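Local coordinates for ORC1-type DNA replication protein 2 (Aeropyrum pernix, PDB 1W5T) that takes part in regulating DNA replication, binding DNA, probably in part through its winged-helix domain, and binding and hydrolysing ATP with an AAA+ domain, at residues L24-R28 with P213-E219; A31-A35 with F71-V76; P98-I103 with P154-A158. The contacts are given in a common frame with arbitrary orientation. Residues are numbered along the deposited sequence.

Contact 1. Residues L24-R28 with P213-E219. With ANP (phosphoaminophosphonic acid-adenylate ester), chain D.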
loop_
_atom_site.group_PDB
_atom_site.type_symbol
_atom_site.label_atom_id
_atom_site.label_comp_id
_atom_site.label_asym_id
_atom_site.label_seq_id
_atom_site.Cartn_x
_atom_site.Cartn_y
_atom_site.Cartn_z
ATOM N N LEU A 24 10.608 -0.899 14.894
ATOM C CA LEU A 24 10.844 -0.289 13.573
ATOM C C LEU A 24 12.067 0.614 13.584
ATOM O O LEU A 24 12.253 1.392 14.504
ATOM C CB LEU A 24 9.651 0.514 13.073
ATOM C CG LEU A 24 8.382 -0.203 12.584
ATOM C CD1 LEU A 24 7.390 0.810 12.000
ATOM C CD2 LEU A 24 8.647 -1.302 11.613
ATOM N N ARG A 25 12.882 0.549 12.541
ATOM C CA ARG A 25 14.069 1.410 12.466
ATOM C C ARG A 25 13.989 2.471 11.361
ATOM O O ARG A 25 14.851 3.353 11.230
ATOM C CB ARG A 25 15.331 0.551 12.279
ATOM C CG ARG A 25 15.635 -0.360 13.450
ATOM C CD ARG A 25 17.077 -0.732 13.540
ATOM N NE ARG A 25 17.284 -1.867 14.450
ATOM C CZ ARG A 25 18.190 -2.823 14.267
ATOM N NH1 ARG A 25 18.983 -2.800 13.198
ATOM N NH2 ARG A 25 18.302 -3.795 15.168
ATOM N N VAL A 26 12.970 2.328 10.545
ATOM C CA VAL A 26 12.595 3.264 9.534
ATOM C C VAL A 26 11.094 3.352 9.736
ATOM O O VAL A 26 10.460 2.346 10.022
ATOM C CB VAL A 26 12.899 2.723 8.113
ATOM C CG1 VAL A 26 12.533 3.785 7.055
ATOM C CG2 VAL A 26 14.383 2.286 7.976
ATOM N N ARG A 27 10.538 4.554 9.609
ATOM C CA ARG A 27 9.116 4.856 9.888
ATOM C C ARG A 27 8.753 4.797 11.411
ATOM O O ARG A 27 7.562 4.741 11.809
ATOM C CB ARG A 27 8.176 4.024 8.981
ATOM C CG ARG A 27 8.514 4.071 7.461
ATOM C CD ARG A 27 8.541 5.514 6.815
ATOM N NE ARG A 27 8.882 5.486 5.385
ATOM C CZ ARG A 27 9.902 6.147 4.818
ATOM N NH1 ARG A 27 10.724 6.928 5.531
ATOM N NH2 ARG A 27 10.111 6.020 3.516
ATOM N N ARG A 28 9.781 4.816 12.257
ATOM C CA ARG A 28 9.562 4.730 13.679
ATOM C C ARG A 28 8.770 5.952 14.159
ATOM O O ARG A 28 7.777 5.804 14.891
ATOM C CB ARG A 28 10.886 4.565 14.430
ATOM C CG ARG A 28 10.726 4.470 15.906
ATOM C CD ARG A 28 11.867 5.068 16.679
ATOM N NE ARG A 28 13.065 4.264 16.551
ATOM C CZ ARG A 28 14.159 4.495 15.805
ATOM N NH1 ARG A 28 15.109 3.576 15.844
ATOM N NH2 ARG A 28 14.346 5.583 15.046
ATOM N N PRO A 213 6.003 7.163 1.389
ATOM C CA PRO A 213 6.637 7.129 0.079
ATOM C C PRO A 213 7.481 5.834 -0.027
ATOM O O PRO A 213 7.733 5.135 0.972
ATOM C CB PRO A 213 7.574 8.355 0.109
ATOM C CG PRO A 213 8.090 8.362 1.569
ATOM C CD PRO A 213 6.843 7.848 2.395
ATOM N N ALA A 214 7.955 5.575 -1.240
ATOM C CA ALA A 214 8.848 4.495 -1.495
ATOM C C ALA A 214 10.196 4.770 -0.815
ATOM O O ALA A 214 10.576 5.912 -0.615
ATOM C CB ALA A 214 9.012 4.311 -3.030
ATOM N N TYR A 215 10.901 3.687 -0.486
ATOM C CA TYR A 215 12.139 3.743 0.277
ATOM C C TYR A 215 13.396 4.119 -0.513
ATOM O O TYR A 215 13.685 3.594 -1.617
ATOM C CB TYR A 215 12.358 2.385 0.972
ATOM C CG TYR A 215 11.373 2.069 2.078
ATOM C CD1 TYR A 215 10.490 0.979 1.965
ATOM C CD2 TYR A 215 11.338 2.853 3.261
ATOM C CE1 TYR A 215 9.594 0.677 2.991
ATOM C CE2 TYR A 215 10.423 2.558 4.299
ATOM C CZ TYR A 215 9.562 1.485 4.149
ATOM O OH TYR A 215 8.702 1.210 5.160
ATOM N N LYS A 216 14.168 5.021 0.067
ATOM C CA LYS A 216 15.527 5.327 -0.445
ATOM C C LYS A 216 16.503 4.207 -0.073
ATOM O O LYS A 216 16.202 3.362 0.792
ATOM C CB LYS A 216 16.019 6.658 0.083
ATOM C CG LYS A 216 15.049 7.803 -0.294
ATOM C CD LYS A 216 15.497 9.163 0.265
ATOM C CE LYS A 216 14.372 10.253 0.079
ATOM N NZ LYS A 216 14.657 11.163 -1.098
ATOM N N SER A 217 17.667 4.202 -0.708
ATOM C CA SER A 217 18.607 3.098 -0.519
ATOM C C SER A 217 19.100 2.947 0.914
ATOM O O SER A 217 19.224 1.812 1.407
ATOM C CB SER A 217 19.777 3.169 -1.525
ATOM O OG SER A 217 20.712 4.149 -1.129
ATOM N N ARG A 218 19.357 4.082 1.567
ATOM C CA ARG A 218 19.763 4.156 2.966
ATOM C C ARG A 218 18.734 3.467 3.896
ATOM O O ARG A 218 19.098 2.705 4.796
ATOM C CB ARG A 218 19.888 5.632 3.380
ATOM C CG ARG A 218 21.275 6.223 3.290
ATOM C CD ARG A 218 21.607 7.257 4.446
ATOM N NE ARG A 218 20.522 7.364 5.450
ATOM C CZ ARG A 218 20.677 7.610 6.754
ATOM N NH1 ARG A 218 21.881 7.775 7.288
ATOM N NH2 ARG A 218 19.610 7.675 7.537
ATOM N N GLU A 219 17.446 3.731 3.645
ATOM C CA GLU A 219 16.357 3.079 4.388
ATOM C C GLU A 219 16.268 1.607 4.134
ATOM O O GLU A 219 16.129 0.849 5.085
ATOM C CB GLU A 219 15.033 3.765 4.142
ATOM C CG GLU A 219 15.096 5.226 4.535
ATOM C CD GLU A 219 14.057 6.035 3.839
ATOM O OE1 GLU A 219 13.556 6.986 4.439
ATOM O OE2 GLU A 219 13.698 5.699 2.711
HETATM P PG ANP D . 1.532 -3.618 -1.046
HETATM O O1G ANP D . 1.686 -4.949 -1.897
HETATM O O2G ANP D . 0.204 -3.742 -0.179
HETATM O O3G ANP D . 1.504 -2.305 -1.939
HETATM P PB ANP D . 2.796 -2.669 1.488
HETATM O O1B ANP D . 1.526 -2.901 2.401
HETATM O O2B ANP D . 2.889 -1.153 1.138
HETATM N N3B ANP D . 2.829 -3.639 0.081
HETATM P PA ANP D . 4.320 -4.119 3.451
HETATM O O1A ANP D . 3.947 -3.481 4.870
HETATM O O2A ANP D . 3.458 -5.430 3.230
HETATM O O3A ANP D . 4.182 -3.044 2.252
HETATM O "O5'" ANP D . 5.911 -4.382 3.385
HETATM C "C5'" ANP D . 6.692 -5.102 2.417
HETATM C "C4'" ANP D . 7.767 -5.850 3.211
HETATM O "O4'" ANP D . 8.727 -4.932 3.749
HETATM C "C3'" ANP D . 7.208 -6.564 4.441
HETATM O "O3'" ANP D . 7.965 -7.723 4.648
HETATM C "C2'" ANP D . 7.462 -5.609 5.600
HETATM O "O2'" ANP D . 7.530 -6.195 6.900
HETATM C "C1'" ANP D . 8.785 -4.986 5.177
HETATM N N9 ANP D . 8.856 -3.598 5.617
HETATM C C8 ANP D . 8.243 -2.526 4.996
HETATM N N7 ANP D . 8.495 -1.358 5.638
HETATM C C5 ANP D . 9.310 -1.631 6.668
HETATM C C6 ANP D . 10.015 -0.952 7.802
HETATM N N6 ANP D . 9.938 0.393 8.012
HETATM N N1 ANP D . 10.742 -1.698 8.679
HETATM C C2 ANP D . 10.880 -3.011 8.570
HETATM N N3 ANP D . 10.282 -3.748 7.600
HETATM C C4 ANP D . 9.495 -3.077 6.626
HETATM O O HOH W 1 7.538 4.038 3.405
#

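Contact 2. Residues A31-A35 with F71-V76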
loop_
_atom_site.group_PDB
_atom_site.type_symbol
_atom_site.label_atom_id
_atom_site.label_comp_id
_atom_site.label_asym_id
_atom_site.label_seq_id
_atom_site.Cartn_x
_atom_site.Cartn_y
_atom_site.Cartn_z
ATOM N N ALA A 31 5.146 5.821 13.205
ATOM C CA ALA A 31 4.451 4.867 14.066
ATOM C C ALA A 31 4.165 5.444 15.437
ATOM O O ALA A 31 3.115 5.179 15.998
ATOM C CB ALA A 31 5.243 3.568 14.209
ATOM N N GLU A 32 5.096 6.229 15.971
ATOM C CA GLU A 32 4.880 6.895 17.263
ATOM C C GLU A 32 3.791 7.940 17.233
ATOM O O GLU A 32 3.028 8.048 18.189
ATOM C CB GLU A 32 6.123 7.585 17.718
ATOM C CG GLU A 32 7.327 6.712 17.568
ATOM C CD GLU A 32 7.771 6.097 18.861
ATOM O OE1 GLU A 32 6.957 5.345 19.466
ATOM O OE2 GLU A 32 8.953 6.343 19.232
ATOM N N ALA A 33 3.731 8.688 16.130
ATOM C CA ALA A 33 2.780 9.770 15.957
ATOM C C ALA A 33 1.386 9.226 15.893
ATOM O O ALA A 33 0.500 9.783 16.528
ATOM C CB ALA A 33 3.080 10.593 14.676
ATOM N N LEU A 34 1.213 8.141 15.128
ATOM C CA LEU A 34 -0.050 7.447 14.988
ATOM C C LEU A 34 -0.455 6.821 16.302
ATOM O O LEU A 34 -1.606 6.894 16.696
ATOM C CB LEU A 34 0.065 6.333 13.962
ATOM C CG LEU A 34 -0.351 6.597 12.535
ATOM C CD1 LEU A 34 -0.233 5.268 11.793
ATOM C CD2 LEU A 34 -1.750 7.120 12.465
ATOM N N ALA A 35 0.492 6.162 16.955
ATOM C CA ALA A 35 0.202 5.543 18.246
ATOM C C ALA A 35 -0.281 6.592 19.236
ATOM O O ALA A 35 -1.328 6.438 19.836
ATOM C CB ALA A 35 1.422 4.825 18.763
ATOM N N PHE A 71 2.194 -2.676 13.141
ATOM C CA PHE A 71 3.127 -2.347 14.196
ATOM C C PHE A 71 2.535 -1.309 15.150
ATOM O O PHE A 71 2.715 -1.430 16.345
ATOM C CB PHE A 71 4.473 -1.885 13.628
ATOM C CG PHE A 71 5.488 -1.548 14.683
ATOM C CD1 PHE A 71 6.302 -2.533 15.214
ATOM C CD2 PHE A 71 5.670 -0.213 15.112
ATOM C CE1 PHE A 71 7.260 -2.216 16.198
ATOM C CE2 PHE A 71 6.653 0.121 16.063
ATOM C CZ PHE A 71 7.421 -0.888 16.636
ATOM N N THR A 72 1.844 -0.299 14.599
ATOM C CA THR A 72 1.300 0.816 15.374
ATOM C C THR A 72 0.271 0.349 16.412
ATOM O O THR A 72 0.283 0.765 17.592
ATOM C CB THR A 72 0.632 1.780 14.399
ATOM O OG1 THR A 72 1.652 2.449 13.669
ATOM C CG2 THR A 72 -0.074 2.875 15.136
ATOM N N VAL A 73 -0.625 -0.514 15.942
ATOM C CA VAL A 73 -1.677 -1.041 16.756
ATOM C C VAL A 73 -1.051 -1.885 17.871
ATOM O O VAL A 73 -1.471 -1.826 19.050
ATOM C CB VAL A 73 -2.675 -1.840 15.884
ATOM C CG1 VAL A 73 -3.614 -2.651 16.750
ATOM C CG2 VAL A 73 -3.457 -0.845 14.963
ATOM N N LYS A 74 -0.013 -2.624 17.501
ATOM C CA LYS A 74 0.752 -3.388 18.474
ATOM C C LYS A 74 1.288 -2.464 19.569
ATOM O O LYS A 74 1.082 -2.739 20.757
ATOM C CB LYS A 74 1.861 -4.210 17.800
ATOM C CG LYS A 74 2.568 -5.204 18.708
ATOM C CD LYS A 74 3.654 -6.003 17.930
ATOM C CE LYS A 74 5.011 -5.232 17.773
ATOM N NZ LYS A 74 5.927 -5.741 16.664
ATOM N N ARG A 75 1.910 -1.359 19.180
ATOM C CA ARG A 75 2.356 -0.344 20.155
ATOM C C ARG A 75 1.257 0.273 21.005
ATOM O O ARG A 75 1.441 0.449 22.191
ATOM C CB ARG A 75 3.203 0.749 19.471
ATOM C CG ARG A 75 4.542 0.165 18.965
ATOM C CD ARG A 75 5.512 -0.185 20.079
ATOM N NE ARG A 75 5.851 1.032 20.812
ATOM C CZ ARG A 75 5.468 1.417 22.046
ATOM N NH1 ARG A 75 4.722 0.660 22.860
ATOM N NH2 ARG A 75 5.890 2.615 22.462
ATOM N N VAL A 76 0.131 0.636 20.401
ATOM C CA VAL A 76 -0.987 1.155 21.185
ATOM C C VAL A 76 -1.331 0.135 22.316
ATOM O O VAL A 76 -1.400 0.468 23.509
ATOM C CB VAL A 76 -2.187 1.461 20.285
ATOM C CG1 VAL A 76 -3.413 1.822 21.103
ATOM C CG2 VAL A 76 -1.835 2.608 19.337
#

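Contact 3. Residues P98-I103 with P154-A158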
loop_
_atom_site.group_PDB
_atom_site.type_symbol
_atom_site.label_atom_id
_atom_site.label_comp_id
_atom_site.label_asym_id
_atom_site.label_seq_id
_atom_site.Cartn_x
_atom_site.Cartn_y
_atom_site.Cartn_z
ATOM N N PRO A 98 -16.481 -8.983 0.467
ATOM C CA PRO A 98 -17.473 -8.219 -0.328
ATOM C C PRO A 98 -18.363 -7.206 0.410
ATOM O O PRO A 98 -18.529 -6.114 -0.121
ATOM C CB PRO A 98 -18.374 -9.316 -0.938
ATOM C CG PRO A 98 -18.015 -10.578 -0.172
ATOM C CD PRO A 98 -16.538 -10.425 0.150
ATOM N N ASN A 99 -18.917 -7.549 1.573
ATOM C CA ASN A 99 -19.903 -6.705 2.249
ATOM C C ASN A 99 -19.502 -6.376 3.689
ATOM O O ASN A 99 -18.576 -6.983 4.239
ATOM C CB ASN A 99 -21.259 -7.405 2.260
ATOM C CG ASN A 99 -21.137 -8.884 2.572
ATOM O OD1 ASN A 99 -20.342 -9.281 3.434
ATOM N ND2 ASN A 99 -21.905 -9.721 1.851
ATOM N N LEU A 100 -20.209 -5.417 4.291
ATOM C CA LEU A 100 -19.990 -5.019 5.667
ATOM C C LEU A 100 -20.295 -6.178 6.614
ATOM O O LEU A 100 -19.649 -6.338 7.664
ATOM C CB LEU A 100 -20.848 -3.799 6.024
ATOM C CG LEU A 100 -20.473 -3.015 7.293
ATOM C CD1 LEU A 100 -19.115 -2.303 7.183
ATOM C CD2 LEU A 100 -21.548 -1.991 7.644
ATOM N N TYR A 101 -21.277 -6.994 6.241
ATOM C CA TYR A 101 -21.608 -8.149 7.047
ATOM C C TYR A 101 -20.367 -9.050 7.194
ATOM O O TYR A 101 -20.104 -9.559 8.283
ATOM C CB TYR A 101 -22.809 -8.925 6.477
ATOM C CG TYR A 101 -23.008 -10.252 7.195
ATOM C CD1 TYR A 101 -23.850 -10.360 8.299
ATOM C CD2 TYR A 101 -22.314 -11.401 6.779
ATOM C CE1 TYR A 101 -23.997 -11.600 8.959
ATOM C CE2 TYR A 101 -22.459 -12.603 7.416
ATOM C CZ TYR A 101 -23.290 -12.704 8.496
ATOM O OH TYR A 101 -23.414 -13.926 9.120
ATOM N N THR A 102 -19.629 -9.245 6.102
ATOM C CA THR A 102 -18.449 -10.105 6.132
ATOM C C THR A 102 -17.286 -9.450 6.890
ATOM O O THR A 102 -16.667 -10.098 7.706
ATOM C CB THR A 102 -18.016 -10.549 4.689
ATOM O OG1 THR A 102 -19.109 -11.209 4.040
ATOM C CG2 THR A 102 -16.949 -11.644 4.727
ATOM N N ILE A 103 -17.025 -8.172 6.639
ATOM C CA ILE A 103 -16.024 -7.403 7.400
ATOM C C ILE A 103 -16.231 -7.559 8.921
ATOM O O ILE A 103 -15.306 -7.925 9.671
ATOM C CB ILE A 103 -16.005 -5.904 6.922
ATOM C CG1 ILE A 103 -15.345 -5.816 5.537
ATOM C CG2 ILE A 103 -15.269 -4.987 7.923
ATOM C CD1 ILE A 103 -15.856 -4.711 4.636
ATOM N N PRO A 154 -20.177 -1.860 -4.866
ATOM C CA PRO A 154 -21.634 -1.633 -4.785
ATOM C C PRO A 154 -22.287 -2.386 -3.618
ATOM O O PRO A 154 -23.293 -1.909 -3.064
ATOM C CB PRO A 154 -22.153 -2.143 -6.131
ATOM C CG PRO A 154 -20.940 -2.133 -7.046
ATOM C CD PRO A 154 -19.785 -2.483 -6.146
ATOM N N ARG A 155 -21.688 -3.512 -3.230
ATOM C CA ARG A 155 -22.139 -4.312 -2.093
ATOM C C ARG A 155 -22.057 -3.585 -0.735
ATOM O O ARG A 155 -22.694 -4.007 0.232
ATOM C CB ARG A 155 -21.355 -5.629 -2.045
ATOM C CG ARG A 155 -21.865 -6.724 -3.010
ATOM C CD ARG A 155 -22.291 -8.034 -2.308
ATOM N NE ARG A 155 -23.182 -7.777 -1.163
ATOM C CZ ARG A 155 -24.248 -8.505 -0.819
ATOM N NH1 ARG A 155 -24.602 -9.589 -1.520
ATOM N NH2 ARG A 155 -24.959 -8.145 0.244
ATOM N N ILE A 156 -21.267 -2.511 -0.661
ATOM C CA ILE A 156 -21.163 -1.689 0.557
ATOM C C ILE A 156 -21.704 -0.300 0.263
ATOM O O ILE A 156 -21.289 0.348 -0.695
ATOM C CB ILE A 156 -19.697 -1.636 1.091
ATOM C CG1 ILE A 156 -19.259 -3.012 1.583
ATOM C CG2 ILE A 156 -19.533 -0.581 2.190
ATOM C CD1 ILE A 156 -17.786 -3.248 1.485
ATOM N N ALA A 157 -22.644 0.143 1.090
ATOM C CA ALA A 157 -23.338 1.413 0.885
ATOM C C ALA A 157 -22.765 2.542 1.738
ATOM O O ALA A 157 -22.427 2.339 2.905
ATOM C CB ALA A 157 -24.806 1.248 1.180
ATOM N N ALA A 158 -22.701 3.732 1.144
ATOM C CA ALA A 158 -22.183 4.926 1.782
ATOM C C ALA A 158 -22.653 5.028 3.236
ATOM O O ALA A 158 -21.872 5.243 4.159
ATOM C CB ALA A 158 -22.618 6.164 0.994
#

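Contact 1. Residues L24-R28 with P213-E219
The adenine of the bound ATP analogue lies where the loop 24-28 meets 213-219, the start of the lid, and polar groups from both segments recognise the same edge of the base. From the loop, the carbonyl Val26 O accepts a hydrogen bond from N6 of ANP at 2.9 Å; from the other side, Tyr215 OH donates to N7 of ANP at 2.6 Å. A backbone acceptor thus takes one hydrogen of the exocyclic amine and a phenol serves N7, as suits adenine. Leu24 CD2, 3.6 Å from N1 of ANP, adds an apolar wall.

Beside the adenine, a salt bridge joins the two segments. Arg27 is long enough to span the gap: its NH1 is hydrogen-bonded to Glu219 OE1 at 3.0 Å, while its NE donates to a water at 2.8 Å that in turn donates to Pro213 O at 2.7 Å. Tyr215 CD2 lies over one face of the guanidinium, 3.4 Å from Arg27 NH2. The second carboxylate oxygen is used as well: Glu219 OE2 accepts from Lys216 N at 2.8 Å, the half of a capping box that the third residue of a helix supplies. Val26, branched and compact, packs against the tyrosine and glutamate, with CG1 3.7 Å from Tyr215 CE2.

Val26 also packs on Thr222 and Ile223 of helix 217-231, and Arg25 is salt-bridged to Glu229. Leu24 rests on Leu68 and Phe71 of the P-loop helix 65-82, so the loop runs between that helix and the lid, just ahead of helix 28-43, while 213-219 leads from edge strand 206-212 into helix 217-231.

Contact 2. Residues A31-A35 with F71-V76
In the AAA+ fold, helix 65-82 follows the Walker A loop, and here helix 28-43, which precedes the first strand of the parallel sheet, packs beside it. The two short segments approach to 8.9 Å between axes with a signed crossing angle of -53°, a spacing that small residues allow. Phe71 opens the contact: Ala31 CB meets the edge of its ring, 3.9 Å from CD2. Thr72 points at the partner helix and sits between Ala31, Leu34 and Ala35, its CG2 3.7 Å from Leu34 CB. A threonine can be buried here because its OG1 is hydrogen-bonded back to Leu68 O; the same OG1 also packs 3.7 Å from Ala31 CA. One turn on, at the more open margin, Arg75 NH2 stands 4.2 Å from Glu32 OE1, near enough for charge attraction but beyond a salt bridge. Val76, which on another side touches Leu141 of strand 139-145, closes the interface. An alanine opposite lets the backbones come close, so that Val76 CG2 reaches Ala35 CA at 3.7 Å.

Contact 3. Residues P98-I103 with P154-A158
Pro98 presents its carbonyl to the facing loop, Pro98 O lying 3.5 Å from Arg155 CB and 3.4 Å from Ile156 CD1. Proline suits this place before the N-cap, its missing amide hydrogen costing the helix no bond. Asn99 is the N-cap of helix 100-111, a place suiting a short amide: its OD1 accepts from Thr102 N at 2.8 Å and, very closely, from Thr102 OG1 at 2.4 Å. The amide's ND2 lies over one face of the Arg155 guanidinium, 3.8 Å from CZ. These segments belong to connections that leave the C-terminal ends of two adjacent strands, 87-93 and 139-145, of the parallel AAA+ sheet, and they meet near the starts of helices 100-111 and 158-165. Leu100 offers its backbone here, with N 3.7 Å from Ile156 CG1, while its buried side chain packs on Asp160 and Leu164 of helix 158-165. Ile103 points toward the loop and meets another isoleucine, CD1 to Ile156 CD1 at 4.0 Å; both also touch Met150 of helix 148-151.

Contacts 1 and 2 adjoin, their centres 16 Å apart: Leu24 N comes within 3.6 Å of Phe71 CZ, and Leu24 CD1 within 4.1 Å of Ala31 CB. The same leucine that borders the adenine in contact 1 therefore also joins the helix pair of contact 2, where the side chain of Phe71 is about 8 Å from ANP. Contact 3 stands apart, away from the nucleotide site. Its centre is about 34 Å from that of contact 1, on the opposite side of the chain's centre, and its nearest atoms are about 14 Å from contact 2. Along the chain, contact 1 closes a long loop within which contacts 2 and 3 follow in series.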